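Local structure of Non-structural maintenance of chromosomes element 1 homolog (Xenopus laevis, 7DG2) at residues A[52-55]-A[56-59]. The protein probably acts as a RING-type E3 ubiquitin ligase, paired with a MAGE protein, within the SMC5-SMC6 complex of DNA repair. Residues are numbered along the deposited sequence; the frame is centred on the assembly and turned at random.
Sequences VLNR and HLQP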
ATOM      1  N   VAL A  52       3.703  -7.599 -20.995  1.00 19.18           N
ATOM      2  CA  VAL A  52       4.757  -6.592 -21.047  1.00 19.19           C
ATOM      3  C   VAL A  52       5.252  -6.294 -19.644  1.00 20.27           C
ATOM      4  O   VAL A  52       6.457  -6.303 -19.373  1.00 20.78           O
ATOM      5  CB  VAL A  52       4.257  -5.314 -21.741  1.00 22.50           C
ATOM      6  CG1 VAL A  52       5.262  -4.190 -21.545  1.00 25.17           C
ATOM      7  CG2 VAL A  52       4.020  -5.577 -23.228  1.00 26.13           C
ATOM      8  N   LEU A  53       4.318  -6.029 -18.733  1.00 18.01           N
ATOM      9  CA  LEU A  53       4.692  -5.741 -17.351  1.00 17.98           C
ATOM     10  C   LEU A  53       5.466  -6.904 -16.743  1.00 17.09           C
ATOM     11  O   LEU A  53       6.527  -6.713 -16.136  1.00 17.11           O
ATOM     12  CB  LEU A  53       3.434  -5.425 -16.541  1.00 16.99           C
ATOM     13  CG  LEU A  53       2.908  -4.002 -16.756  1.00 17.30           C
ATOM     14  CD1 LEU A  53       1.473  -3.855 -16.278  1.00 16.97           C
ATOM     15  CD2 LEU A  53       3.823  -2.997 -16.044  1.00 15.88           C
ATOM     16  N   ASN A  54       4.976  -8.125 -16.930  1.00 18.55           N
ATOM     17  CA  ASN A  54       5.615  -9.259 -16.263  1.00 17.08           C
ATOM     18  C   ASN A  54       7.021  -9.512 -16.778  1.00 19.73           C
ATOM     19  O   ASN A  54       7.870  -9.995 -16.023  1.00 19.24           O
ATOM     20  CB  ASN A  54       4.763 -10.516 -16.413  1.00 17.60           C
ATOM     21  CG  ASN A  54       3.627 -10.554 -15.411  1.00 19.38           C
ATOM     22  OD1 ASN A  54       3.653  -9.828 -14.413  1.00 20.83           O
ATOM     23  ND2 ASN A  54       2.630 -11.392 -15.664  1.00 19.54           N
ATOM     24  N   ARG A  55       7.288  -9.214 -18.048  1.00 20.02           N
ATOM     25  CA  ARG A  55       8.643  -9.368 -18.557  1.00 21.44           C
ATOM     26  C   ARG A  55       9.600  -8.436 -17.831  1.00 18.97           C
ATOM     27  O   ARG A  55      10.704  -8.838 -17.447  1.00 22.30           O
ATOM     28  CB  ARG A  55       8.663  -9.098 -20.063  1.00 24.88           C
ATOM     29  CG  ARG A  55      10.058  -9.064 -20.682  1.00 30.86           C
ATOM     30  CD  ARG A  55      10.029  -9.336 -22.197  1.00 39.54           C
ATOM     31  NE  ARG A  55       8.824  -8.809 -22.835  1.00 41.70           N
ATOM     32  CZ  ARG A  55       7.760  -9.545 -23.155  1.00 47.42           C
ATOM     33  NH1 ARG A  55       6.700  -8.977 -23.723  1.00 40.97           N
ATOM     34  NH2 ARG A  55       7.755 -10.850 -22.900  1.00 48.68           N
ATOM     35  N   HIS A  56       9.182  -7.188 -17.615  1.00 16.62           N
ATOM     36  CA  HIS A  56      10.028  -6.227 -16.911  1.00 18.35           C
ATOM     37  C   HIS A  56      10.045  -6.468 -15.400  1.00 17.17           C
ATOM     38  O   HIS A  56      11.030  -6.113 -14.737  1.00 19.20           O
ATOM     39  CB  HIS A  56       9.556  -4.800 -17.214  1.00 20.23           C
ATOM     40  CG  HIS A  56       9.803  -4.367 -18.630  1.00 24.19           C
ATOM     41  ND1 HIS A  56      10.853  -3.543 -18.985  1.00 28.85           N
ATOM     42  CD2 HIS A  56       9.130  -4.631 -19.778  1.00 27.60           C
ATOM     43  CE1 HIS A  56      10.815  -3.320 -20.289  1.00 25.90           C
ATOM     44  NE2 HIS A  56       9.780  -3.968 -20.794  1.00 28.78           N
ATOM     45  N   LEU A  57       8.979  -7.048 -14.838  1.00 14.67           N
ATOM     46  CA  LEU A  57       8.951  -7.295 -13.396  1.00 16.25           C
ATOM     47  C   LEU A  57       9.732  -8.546 -13.004  1.00 18.28           C
ATOM     48  O   LEU A  57      10.158  -8.654 -11.844  1.00 17.44           O
ATOM     49  CB  LEU A  57       7.508  -7.412 -12.888  1.00 15.53           C
ATOM     50  CG  LEU A  57       6.646  -6.141 -12.919  1.00 13.96           C
ATOM     51  CD1 LEU A  57       5.188  -6.504 -12.680  1.00 13.35           C
ATOM     52  CD2 LEU A  57       7.142  -5.090 -11.901  1.00 16.12           C
ATOM     53  N   GLN A  58       9.962  -9.466 -13.944  1.00 18.52           N
ATOM     54  CA  GLN A  58      10.554 -10.760 -13.590  1.00 20.97           C
ATOM     55  C   GLN A  58      11.901 -10.646 -12.879  1.00 20.80           C
ATOM     56  O   GLN A  58      12.082 -11.324 -11.856  1.00 20.55           O
ATOM     57  CB  GLN A  58      10.639 -11.647 -14.842  1.00 20.84           C
ATOM     58  CG  GLN A  58      11.517 -12.885 -14.656  1.00 27.27           C
ATOM     59  CD  GLN A  58      12.976 -12.611 -15.016  1.00 36.88           C
ATOM     60  OE1 GLN A  58      13.279 -12.156 -16.124  1.00 45.31           O
ATOM     61  NE2 GLN A  58      13.878 -12.868 -14.079  1.00 37.79           N
ATOM     62  N   PRO A  59      12.867  -9.830 -13.321  1.00 19.65           N
ATOM     63  CA  PRO A  59      14.134  -9.763 -12.570  1.00 21.52           C
ATOM     64  C   PRO A  59      14.020  -9.046 -11.237  1.00 20.99           C
ATOM     65  O   PRO A  59      15.001  -9.038 -10.480  1.00 21.02           O
ATOM     66  CB  PRO A  59      15.076  -9.017 -13.525  1.00 24.45           C
ATOM     67  CG  PRO A  59      14.192  -8.243 -14.405  1.00 26.47           C
ATOM     68  CD  PRO A  59      12.948  -9.051 -14.576  1.00 22.51           C
TER
HETATM   69  O   HOH W   1      12.075 -11.106 -18.192  1.00 35.41           O
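The carbonyl oxygen of Val52 takes a weak backbone bond from His56 N (3.4 Å) and another weak one from Arg55 N, and the imidazole of His56 reaches the same atom. His56 CD2 lies 3.2 Å from Val52 O, which sits at the ring's edge in its plane. With CG beside the backbone N (chi1 -69°), the ring folds back along the preceding turn, and its polarised C-H meets the oxygen.

One residue on, Leu57 N donates to Leu53 O at 2.8 Å, a regular helical bond. Leu57 also sends its side chain back over this turn, and its branch carbon CG stands 3.3 Å from Leu53 O. Its methyl CD1 comes within 4.4 Å of Leu53 CB, an i to i+4 pairing that gives two leucines to the buried side of the helix. Asn54 lies at the border of this apolar face: its OD1 passes Leu57 CD1 at contact range, while its hydrogen bond is to Ile64 N, with a weak one to Thr63 OG1. A short side chain ending in an amide can present a carbonyl oxygen to a strand N-H close beside the helix.

Toward the C-terminal end the helix changes into a 3-10 turn. Gln58 N keeps a weak bond to Asn54 O (3.0 Å, 126° at the hydrogen), whereas Pro59, lacking an N-H, cannot continue the series and instead places its CD 3.7 Å from Arg55 O. A water takes over, donating both to Arg55 O and, at 2.6 Å, to Gln58 OE1; a long, flexible glutamine, bent at chi2 (-89°), suits this exposed bridge.

Helix 46-57 packs Leu53 against helix 6-18 and, with Leu57, against strand 62-68, while His56 packs on Val61 and Leu57 on Phe62 of the MAGE domain-containing protein, a separate chain of the assembly.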